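Local coordinates for protein probable fatty acyl-CoA transferase Rv3272 (Mycobacterium tuberculosis, PDB 5YX6) that probably acts in fatty acid metabolism as a family III CoA transferase, binding fatty acyl-CoAs of varying chain length, palmitoyl-CoA most tightly, at residues A[90-101]-A[118-129]; A[22-32]-A[65-73]. All blocks are in the same frame, centred on the assembly; numbering follows the deposited sequence.

Overall arrangement
In the large Rossmann-type domain the chain leaves strand 14-17 and enters helix 23-33, which runs across to strand 37-42. Interaction 2 then closes a loop of 32 residues by bringing the segment that precedes edge strand 74-77 back against that helix. Only afterwards does interaction 1 open, joining helix 83-94 and strand 98-101 to helix 115-121 and strand 126-131; it closes a connection of 16 residues, with helical turns in it, between two adjacent parallel strands of the same sheet. The two contacts follow in series, neither nested nor crossed, with centres about 19 Å apart. They meet where Leu-100 CD1 packs on Leu-31 CD2, at 4.1 Å.

Interaction 1: A[90-101]-A[118-129]; sequences LRLADTADVVLE and LRSRNPNLIYAR
Val-99 and Tyr-127 lie side by side on neighbouring parallel strands, the valine CG1 methyl over one face of the ring, offset toward its rim. This is the close-packed half of a Rossmann-type beta-alpha-beta unit: strands 98-101 and 126-129 run 13° apart and exchange four backbone hydrogen bonds. The other methyl of Val-99, CG2, meets Leu-118 CD1 at 3.9 Å and Leu-125 CD2 at 4.0 Å, so the valine packs against both helix 115-121 and the turn that follows it. On the opposite face Leu-100 CD2 presses on Ala-128 CB at 3.6 Å.

The solvent side is polar, formed by exposed Arg-121 and partly exposed Asp-94. Arg-121, bent at chi3 (59°), turns its guanidinium side-on to Asp-94, NE to OD1 at 3.2 Å and NH2 to OD2 at 2.9 Å, planes 14° apart; Leu-90 CB covers one guanidinium face. Asn-122 ND2 bonds to Ala-93 O, 3.2 Å away. At the far end of the paired strands, Arg-129 NE reaches Glu-101 OE1 at 3.0 Å, while its NH2 pairs with Glu-109; two waters bridge Glu-101 OE2 and Arg-129, each with one weak bond. Such paired charges imply that Asp-94 and Glu-101 are probably both ionised.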
loop_
_atom_site.group_PDB
_atom_site.type_symbol
_atom_site.label_atom_id
_atom_site.label_comp_id
_atom_site.label_asym_id
_atom_site.label_seq_id
_atom_site.Cartn_x
_atom_site.Cartn_y
_atom_site.Cartn_z
ATOM N N LEU A 90 13.036 -8.713 28.862
ATOM C CA LEU A 90 12.103 -9.742 29.307
ATOM C C LEU A 90 11.119 -9.161 30.316
ATOM O O LEU A 90 9.928 -9.447 30.260
ATOM C CB LEU A 90 12.841 -10.944 29.906
ATOM C CG LEU A 90 13.643 -11.821 28.939
ATOM C CD1 LEU A 90 14.569 -12.748 29.692
ATOM C CD2 LEU A 90 12.727 -12.619 28.045
ATOM N N ARG A 91 11.614 -8.330 31.225
ATOM C CA ARG A 91 10.745 -7.698 32.210
ATOM C C ARG A 91 9.825 -6.671 31.562
ATOM O O ARG A 91 8.662 -6.548 31.940
ATOM C CB ARG A 91 11.566 -7.039 33.317
ATOM C CG ARG A 91 12.204 -8.038 34.260
ATOM C CD ARG A 91 12.919 -7.346 35.402
ATOM N NE ARG A 91 14.214 -7.964 35.657
ATOM C CZ ARG A 91 15.386 -7.388 35.396
ATOM N NH1 ARG A 91 15.436 -6.166 34.871
ATOM N NH2 ARG A 91 16.511 -8.036 35.664
ATOM N N LEU A 92 10.357 -5.925 30.599
ATOM C CA LEU A 92 9.563 -4.939 29.892
ATOM C C LEU A 92 8.467 -5.643 29.073
ATOM O O LEU A 92 7.331 -5.179 29.017
ATOM C CB LEU A 92 10.457 -4.067 29.006
ATOM C CG LEU A 92 9.843 -2.839 28.339
ATOM C CD1 LEU A 92 9.004 -2.051 29.329
ATOM C CD2 LEU A 92 10.927 -1.959 27.718
ATOM N N ALA A 93 8.806 -6.766 28.450
ATOM C CA ALA A 93 7.841 -7.517 27.648
ATOM C C ALA A 93 6.714 -8.136 28.485
ATOM O O ALA A 93 5.594 -8.303 27.999
ATOM C CB ALA A 93 8.543 -8.596 26.861
ATOM N N ASP A 94 7.004 -8.484 29.734
ATOM C CA ASP A 94 5.961 -8.994 30.624
ATOM C C ASP A 94 4.820 -7.988 30.777
ATOM O O ASP A 94 3.687 -8.363 31.059
ATOM C CB ASP A 94 6.536 -9.343 32.005
ATOM C CG ASP A 94 7.405 -10.599 31.987
ATOM O OD1 ASP A 94 7.378 -11.350 30.981
ATOM O OD2 ASP A 94 8.112 -10.837 32.996
ATOM N N THR A 95 5.119 -6.714 30.551
ATOM C CA THR A 95 4.133 -5.661 30.720
ATOM C C THR A 95 3.500 -5.245 29.396
ATOM O O THR A 95 2.661 -4.344 29.364
ATOM C CB THR A 95 4.750 -4.408 31.368
ATOM O OG1 THR A 95 5.645 -3.783 30.435
ATOM C CG2 THR A 95 5.500 -4.768 32.646
ATOM N N ALA A 96 3.901 -5.892 28.304
ATOM C CA ALA A 96 3.494 -5.439 26.974
ATOM C C ALA A 96 2.317 -6.219 26.398
ATOM O O ALA A 96 2.140 -7.402 26.675
ATOM C CB ALA A 96 4.671 -5.516 26.018
ATOM N N ASP A 97 1.532 -5.545 25.562
ATOM C CA ASP A 97 0.471 -6.199 24.818
ATOM C C ASP A 97 0.994 -6.705 23.474
ATOM O O ASP A 97 0.578 -7.756 22.988
ATOM C CB ASP A 97 -0.691 -5.233 24.594
ATOM C CG ASP A 97 -1.257 -4.696 25.897
ATOM O OD1 ASP A 97 -2.103 -5.396 26.502
ATOM O OD2 ASP A 97 -0.866 -3.577 26.309
ATOM N N VAL A 98 1.908 -5.949 22.874
ATOM C CA VAL A 98 2.446 -6.286 21.555
ATOM C C VAL A 98 3.966 -6.134 21.502
ATOM O O VAL A 98 4.527 -5.189 22.054
ATOM C CB VAL A 98 1.840 -5.402 20.446
ATOM C CG1 VAL A 98 2.380 -5.799 19.096
ATOM C CG2 VAL A 98 0.311 -5.483 20.442
ATOM N N VAL A 99 4.624 -7.074 20.839
ATOM C CA VAL A 99 5.998 -6.879 20.404
ATOM C C VAL A 99 6.051 -6.778 18.871
ATOM O O VAL A 99 5.495 -7.630 18.175
ATOM C CB VAL A 99 6.912 -8.025 20.899
ATOM C CG1 VAL A 99 8.253 -7.998 20.181
ATOM C CG2 VAL A 99 7.097 -7.919 22.397
ATOM N N LEU A 100 6.699 -5.727 18.362
ATOM C CA LEU A 100 6.958 -5.552 16.927
ATOM C C LEU A 100 8.424 -5.772 16.643
ATOM O O LEU A 100 9.279 -5.121 17.250
ATOM C CB LEU A 100 6.583 -4.158 16.437
ATOM C CG LEU A 100 5.147 -3.669 16.473
ATOM C CD1 LEU A 100 5.076 -2.298 15.836
ATOM C CD2 LEU A 100 4.291 -4.657 15.722
ATOM N N GLU A 101 8.730 -6.686 15.732
ATOM C CA GLU A 101 10.124 -6.956 15.389
ATOM C C GLU A 101 10.370 -7.073 13.879
ATOM O O GLU A 101 9.559 -7.651 13.159
ATOM C CB GLU A 101 10.565 -8.233 16.098
ATOM C CG GLU A 101 11.941 -8.691 15.709
ATOM C CD GLU A 101 11.930 -9.792 14.667
ATOM O OE1 GLU A 101 11.030 -10.661 14.721
ATOM O OE2 GLU A 101 12.834 -9.792 13.808
ATOM N N LEU A 118 9.180 -15.137 24.896
ATOM C CA LEU A 118 8.352 -14.082 25.460
ATOM C C LEU A 118 6.954 -14.575 25.810
ATOM O O LEU A 118 6.405 -14.209 26.847
ATOM C CB LEU A 118 8.271 -12.901 24.488
ATOM C CG LEU A 118 9.602 -12.245 24.088
ATOM C CD1 LEU A 118 9.354 -10.922 23.374
ATOM C CD2 LEU A 118 10.512 -12.023 25.278
ATOM N N ARG A 119 6.374 -15.417 24.963
ATOM C CA ARG A 119 4.994 -15.838 25.179
ATOM C C ARG A 119 4.813 -16.846 26.313
ATOM O O ARG A 119 3.727 -16.940 26.887
ATOM C CB ARG A 119 4.428 -16.414 23.890
ATOM C CG ARG A 119 4.103 -15.357 22.856
ATOM C CD ARG A 119 4.082 -15.958 21.480
ATOM N NE ARG A 119 3.058 -16.987 21.349
ATOM C CZ ARG A 119 1.773 -16.735 21.131
ATOM N NH1 ARG A 119 1.350 -15.477 21.050
ATOM N NH2 ARG A 119 0.913 -17.738 21.017
ATOM N N SER A 120 5.869 -17.578 26.660
ATOM C CA SER A 120 5.794 -18.505 27.790
ATOM C C SER A 120 5.618 -17.725 29.089
ATOM O O SER A 120 4.956 -18.185 30.015
ATOM C CB SER A 120 7.036 -19.395 27.870
ATOM O OG SER A 120 8.225 -18.626 27.844
ATOM N N ARG A 121 6.201 -16.531 29.133
ATOM C CA ARG A 121 6.107 -15.651 30.293
ATOM C C ARG A 121 4.812 -14.839 30.312
ATOM O O ARG A 121 4.235 -14.621 31.373
ATOM C CB ARG A 121 7.304 -14.703 30.323
ATOM C CG ARG A 121 8.646 -15.413 30.330
ATOM C CD ARG A 121 9.782 -14.428 30.081
ATOM N NE ARG A 121 9.804 -13.379 31.097
ATOM C CZ ARG A 121 10.690 -13.305 32.085
ATOM N NH1 ARG A 121 11.658 -14.216 32.189
ATOM N NH2 ARG A 121 10.614 -12.309 32.963
ATOM N N ASN A 122 4.377 -14.372 29.142
ATOM C CA ASN A 122 3.197 -13.514 29.030
ATOM C C ASN A 122 2.184 -14.081 28.029
ATOM O O ASN A 122 2.297 -13.844 26.825
ATOM C CB ASN A 122 3.625 -12.091 28.630
ATOM C CG ASN A 122 2.452 -11.107 28.526
ATOM O OD1 ASN A 122 1.289 -11.453 28.759
ATOM N ND2 ASN A 122 2.767 -9.863 28.173
ATOM N N PRO A 123 1.180 -14.821 28.526
ATOM C CA PRO A 123 0.169 -15.481 27.682
ATOM C C PRO A 123 -0.734 -14.523 26.883
ATOM O O PRO A 123 -1.451 -14.976 25.991
ATOM C CB PRO A 123 -0.693 -16.259 28.700
ATOM C CG PRO A 123 0.094 -16.264 29.977
ATOM C CD PRO A 123 0.927 -15.028 29.962
ATOM N N ASN A 124 -0.690 -13.228 27.182
ATOM C CA ASN A 124 -1.511 -12.256 26.470
ATOM C C ASN A 124 -0.720 -11.486 25.414
ATOM O O ASN A 124 -1.249 -10.590 24.758
ATOM C CB ASN A 124 -2.163 -11.273 27.451
ATOM C CG ASN A 124 -3.293 -11.899 28.254
ATOM O OD1 ASN A 124 -3.956 -12.831 27.796
ATOM N ND2 ASN A 124 -3.531 -11.373 29.446
ATOM N N LEU A 125 0.548 -11.841 25.254
ATOM C CA LEU A 125 1.431 -11.114 24.351
ATOM C C LEU A 125 1.223 -11.466 22.878
ATOM O O LEU A 125 1.284 -12.626 22.475
ATOM C CB LEU A 125 2.891 -11.353 24.729
ATOM C CG LEU A 125 3.881 -10.537 23.902
ATOM C CD1 LEU A 125 3.667 -9.059 24.156
ATOM C CD2 LEU A 125 5.293 -10.938 24.250
ATOM N N ILE A 126 0.981 -10.433 22.085
ATOM C CA ILE A 126 0.919 -10.557 20.643
ATOM C C ILE A 126 2.310 -10.289 20.075
ATOM O O ILE A 126 2.985 -9.335 20.473
ATOM C CB ILE A 126 -0.134 -9.598 20.066
ATOM C CG1 ILE A 126 -1.522 -10.106 20.451
ATOM C CG2 ILE A 126 -0.004 -9.471 18.553
ATOM C CD1 ILE A 126 -2.565 -9.047 20.529
ATOM N N TYR A 127 2.760 -11.172 19.192
ATOM C CA TYR A 127 4.108 -11.100 18.637
ATOM C C TYR A 127 4.047 -10.890 17.126
ATOM O O TYR A 127 3.499 -11.719 16.418
ATOM C CB TYR A 127 4.872 -12.383 18.968
ATOM C CG TYR A 127 6.374 -12.264 18.951
ATOM C CD1 TYR A 127 7.078 -12.214 17.752
ATOM C CD2 TYR A 127 7.095 -12.237 20.136
ATOM C CE1 TYR A 127 8.458 -12.122 17.740
ATOM C CE2 TYR A 127 8.470 -12.142 20.135
ATOM C CZ TYR A 127 9.148 -12.087 18.938
ATOM O OH TYR A 127 10.524 -11.997 18.943
ATOM N N ALA A 128 4.594 -9.784 16.635
ATOM C CA ALA A 128 4.482 -9.456 15.216
ATOM C C ALA A 128 5.840 -9.336 14.519
ATOM O O ALA A 128 6.700 -8.584 14.967
ATOM C CB ALA A 128 3.677 -8.164 15.043
ATOM N N ARG A 129 6.020 -10.070 13.421
ATOM C CA ARG A 129 7.287 -10.092 12.680
ATOM C C ARG A 129 7.170 -9.544 11.256
ATOM O O ARG A 129 6.336 -9.997 10.468
ATOM C CB ARG A 129 7.847 -11.511 12.637
ATOM C CG ARG A 129 7.613 -12.265 13.933
ATOM C CD ARG A 129 8.380 -13.565 14.005
ATOM N NE ARG A 129 9.809 -13.350 14.198
ATOM C CZ ARG A 129 10.654 -14.303 14.564
ATOM N NH1 ARG A 129 11.941 -14.026 14.724
ATOM N NH2 ARG A 129 10.204 -15.531 14.787
HETATM O O HOH W 1 14.216 -12.038 14.375
HETATM O O HOH W 2 11.785 -11.805 11.981
#

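Interaction 2: A[22-32]-A[65-73]; sequences VAGPLAGQVLV and YFLPNNRGK
With CG anti to the backbone N (chi1 -175°) and a bend at chi2 (68°), Gln-29 folds its amide off the helix onto the loop, whereas Lys-73 stays extended beyond CG and runs back along the same helix, its CE beside Gly-28 C. The setting is the Rossmann-type domain: helix 23-33 follows strand 14-17, the first in the chain, and residues 65-73 lead into edge strand 74-77.

OE1 of Gln-29 receives Arg-71 N at 2.9 Å, in the carbonyl plane on a lone pair, and NE2 returns a weak bond to Arg-71 O. The amide also stacks on the Arg-71 guanidinium, the planes 13° apart, and NE of that arginine is held by Pro-68 O, 3.1 Å away. Together these contacts restrict the rotation of both flat groups. NE2 has a further partner in Asp-33.

Beyond the stack the loop turns through Gly-72, whose positive phi suits glycine, in a type II turn from Asn-70 to Lys-73. Val-32 covers the turn, its CG1 3.5 Å from Arg-71 O and its CG2 against Lys-73 CG. Toward the start of the helix, Asn-69 sets OD1 beside Leu-26 CD1, and Val-22, which touches the inferred nucleophile Asp-175, places CG2 obliquely at the Tyr-65 ring.

Past Gly-28, which has no side chain, Lys-73 NZ sits among four oxygens, more than its three protons can serve at once with full bonds: Asp-17 OD2, Asn-69 O, Asn-70 OD1 at 3.2 Å, with NZ above that amide plane and off a lone pair, and Pro-25 O at 3.0 Å, which also accepts from Gln-29 N.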
loop_
_atom_site.group_PDB
_atom_site.type_symbol
_atom_site.label_atom_id
_atom_site.label_comp_id
_atom_site.label_asym_id
_atom_site.label_seq_id
_atom_site.Cartn_x
_atom_site.Cartn_y
_atom_site.Cartn_z
ATOM N N VAL A 22 11.898 2.225 7.771
ATOM C CA VAL A 22 10.597 2.853 7.453
ATOM C C VAL A 22 9.337 2.000 7.685
ATOM O O VAL A 22 8.417 2.462 8.357
ATOM C CB VAL A 22 10.575 3.368 5.985
ATOM C CG1 VAL A 22 9.178 3.881 5.597
ATOM C CG2 VAL A 22 11.616 4.468 5.795
ATOM N N ALA A 23 9.284 0.785 7.142
ATOM C CA ALA A 23 8.061 -0.036 7.185
ATOM C C ALA A 23 7.553 -0.311 8.613
ATOM O O ALA A 23 6.418 0.044 8.963
ATOM C CB ALA A 23 8.287 -1.336 6.458
ATOM N N GLY A 24 8.378 -0.967 9.423
ATOM C CA GLY A 24 8.028 -1.247 10.804
ATOM C C GLY A 24 7.706 -0.012 11.630
ATOM O O GLY A 24 6.727 -0.003 12.381
ATOM N N PRO A 25 8.542 1.031 11.531
ATOM C CA PRO A 25 8.202 2.251 12.276
ATOM C C PRO A 25 6.901 2.937 11.834
ATOM O O PRO A 25 6.283 3.587 12.676
ATOM C CB PRO A 25 9.410 3.156 12.019
ATOM C CG PRO A 25 10.540 2.192 11.838
ATOM C CD PRO A 25 9.945 1.042 11.077
ATOM N N LEU A 26 6.510 2.837 10.563
ATOM C CA LEU A 26 5.235 3.409 10.125
ATOM C C LEU A 26 4.082 2.714 10.826
ATOM O O LEU A 26 3.154 3.367 11.291
ATOM C CB LEU A 26 5.067 3.311 8.605
ATOM C CG LEU A 26 3.724 3.756 8.010
ATOM C CD1 LEU A 26 3.424 5.214 8.319
ATOM C CD2 LEU A 26 3.723 3.540 6.504
ATOM N N ALA A 27 4.152 1.386 10.903
ATOM C CA ALA A 27 3.173 0.601 11.645
ATOM C C ALA A 27 3.123 1.093 13.085
ATOM O O ALA A 27 2.053 1.262 13.651
ATOM C CB ALA A 27 3.512 -0.880 11.595
ATOM N N GLY A 28 4.290 1.341 13.671
ATOM C CA GLY A 28 4.351 1.897 15.009
ATOM C C GLY A 28 3.668 3.253 15.106
ATOM O O GLY A 28 2.998 3.544 16.099
ATOM N N GLN A 29 3.845 4.084 14.078
ATOM C CA GLN A 29 3.253 5.416 14.044
ATOM C C GLN A 29 1.732 5.355 13.939
ATOM O O GLN A 29 1.042 6.169 14.535
ATOM C CB GLN A 29 3.818 6.241 12.885
ATOM C CG GLN A 29 3.321 7.685 12.862
ATOM C CD GLN A 29 3.856 8.482 14.043
ATOM O OE1 GLN A 29 5.062 8.698 14.164
ATOM N NE2 GLN A 29 2.960 8.937 14.907
ATOM N N VAL A 30 1.222 4.401 13.164
ATOM C CA VAL A 30 -0.214 4.180 13.065
ATOM C C VAL A 30 -0.800 3.817 14.423
ATOM O O VAL A 30 -1.840 4.330 14.809
ATOM C CB VAL A 30 -0.562 3.067 12.046
ATOM C CG1 VAL A 30 -2.030 2.670 12.168
ATOM C CG2 VAL A 30 -0.230 3.519 10.613
ATOM N N LEU A 31 -0.130 2.924 15.138
ATOM C CA LEU A 31 -0.551 2.541 16.482
ATOM C C LEU A 31 -0.546 3.712 17.463
ATOM O O LEU A 31 -1.464 3.851 18.280
ATOM C CB LEU A 31 0.345 1.419 17.016
ATOM C CG LEU A 31 0.014 -0.040 16.666
ATOM C CD1 LEU A 31 -1.128 -0.164 15.677
ATOM C CD2 LEU A 31 1.236 -0.790 16.177
ATOM N N VAL A 32 0.484 4.551 17.377
ATOM C CA VAL A 32 0.568 5.765 18.181
ATOM C C VAL A 32 -0.606 6.687 17.909
ATOM O O VAL A 32 -1.217 7.202 18.838
ATOM C CB VAL A 32 1.881 6.530 17.919
ATOM C CG1 VAL A 32 1.844 7.909 18.552
ATOM C CG2 VAL A 32 3.048 5.748 18.469
ATOM N N TYR A 65 14.050 10.452 7.347
ATOM C CA TYR A 65 13.511 9.105 7.501
ATOM C C TYR A 65 13.028 8.845 8.932
ATOM O O TYR A 65 12.002 8.191 9.134
ATOM C CB TYR A 65 14.552 8.063 7.077
ATOM C CG TYR A 65 14.928 8.200 5.618
ATOM C CD1 TYR A 65 14.088 7.735 4.610
ATOM C CD2 TYR A 65 16.123 8.811 5.245
ATOM C CE1 TYR A 65 14.427 7.876 3.269
ATOM C CE2 TYR A 65 16.475 8.956 3.911
ATOM C CZ TYR A 65 15.627 8.487 2.926
ATOM O OH TYR A 65 15.985 8.635 1.597
ATOM N N PHE A 66 13.754 9.355 9.923
ATOM C CA PHE A 66 13.400 9.082 11.310
ATOM C C PHE A 66 12.196 9.882 11.830
ATOM O O PHE A 66 11.267 9.320 12.404
ATOM C CB PHE A 66 14.597 9.346 12.229
ATOM C CG PHE A 66 14.312 9.056 13.674
ATOM C CD1 PHE A 66 14.356 7.752 14.147
ATOM C CD2 PHE A 66 13.959 10.073 14.548
ATOM C CE1 PHE A 66 14.081 7.464 15.470
ATOM C CE2 PHE A 66 13.679 9.799 15.870
ATOM C CZ PHE A 66 13.740 8.487 16.337
ATOM N N LEU A 67 12.218 11.191 11.628
ATOM C CA LEU A 67 11.244 12.072 12.269
ATOM C C LEU A 67 9.756 11.797 11.958
ATOM O O LEU A 67 8.928 11.801 12.874
ATOM C CB LEU A 67 11.565 13.530 11.927
ATOM C CG LEU A 67 10.660 14.548 12.625
ATOM C CD1 LEU A 67 11.492 15.388 13.584
ATOM C CD2 LEU A 67 9.939 15.425 11.634
ATOM N N PRO A 68 9.399 11.565 10.680
ATOM C CA PRO A 68 7.957 11.447 10.421
ATOM C C PRO A 68 7.274 10.215 11.032
ATOM O O PRO A 68 6.070 10.269 11.263
ATOM C CB PRO A 68 7.877 11.374 8.891
ATOM C CG PRO A 68 9.167 11.894 8.396
ATOM C CD PRO A 68 10.180 11.522 9.430
ATOM N N ASN A 69 8.008 9.139 11.298
ATOM C CA ASN A 69 7.369 7.909 11.750
ATOM C C ASN A 69 7.648 7.522 13.214
ATOM O O ASN A 69 7.409 6.378 13.607
ATOM C CB ASN A 69 7.772 6.739 10.847
ATOM C CG ASN A 69 7.262 6.889 9.422
ATOM O OD1 ASN A 69 6.187 7.435 9.180
ATOM N ND2 ASN A 69 8.022 6.366 8.476
ATOM N N ASN A 70 8.147 8.457 14.019
ATOM C CA ASN A 70 8.431 8.157 15.424
ATOM C C ASN A 70 7.955 9.240 16.379
ATOM O O ASN A 70 8.443 9.351 17.495
ATOM C CB ASN A 70 9.929 7.919 15.610
ATOM C CG ASN A 70 10.412 6.743 14.816
ATOM O OD1 ASN A 70 10.218 5.598 15.203
ATOM N ND2 ASN A 70 10.979 7.017 13.659
ATOM N N ARG A 71 7.000 10.042 15.936
ATOM C CA ARG A 71 6.432 11.074 16.780
ATOM C C ARG A 71 5.555 10.454 17.865
ATOM O O ARG A 71 4.799 9.520 17.603
ATOM C CB ARG A 71 5.650 12.069 15.923
ATOM C CG ARG A 71 6.527 12.797 14.915
ATOM C CD ARG A 71 5.737 13.499 13.835
ATOM N NE ARG A 71 4.970 12.551 13.028
ATOM C CZ ARG A 71 3.655 12.385 13.108
ATOM N NH1 ARG A 71 3.050 11.494 12.334
ATOM N NH2 ARG A 71 2.945 13.105 13.963
ATOM N N GLY A 72 5.700 10.937 19.096
ATOM C CA GLY A 72 4.848 10.495 20.185
ATOM C C GLY A 72 5.268 9.141 20.714
ATOM O O GLY A 72 4.595 8.558 21.560
ATOM N N LYS A 73 6.372 8.616 20.200
ATOM C CA LYS A 73 6.895 7.370 20.728
ATOM C C LYS A 73 7.792 7.631 21.929
ATOM O O LYS A 73 8.205 8.765 22.174
ATOM C CB LYS A 73 7.650 6.598 19.655
ATOM C CG LYS A 73 6.747 6.037 18.577
ATOM C CD LYS A 73 7.535 5.210 17.578
ATOM C CE LYS A 73 6.687 4.796 16.379
ATOM N NZ LYS A 73 7.501 3.959 15.445
#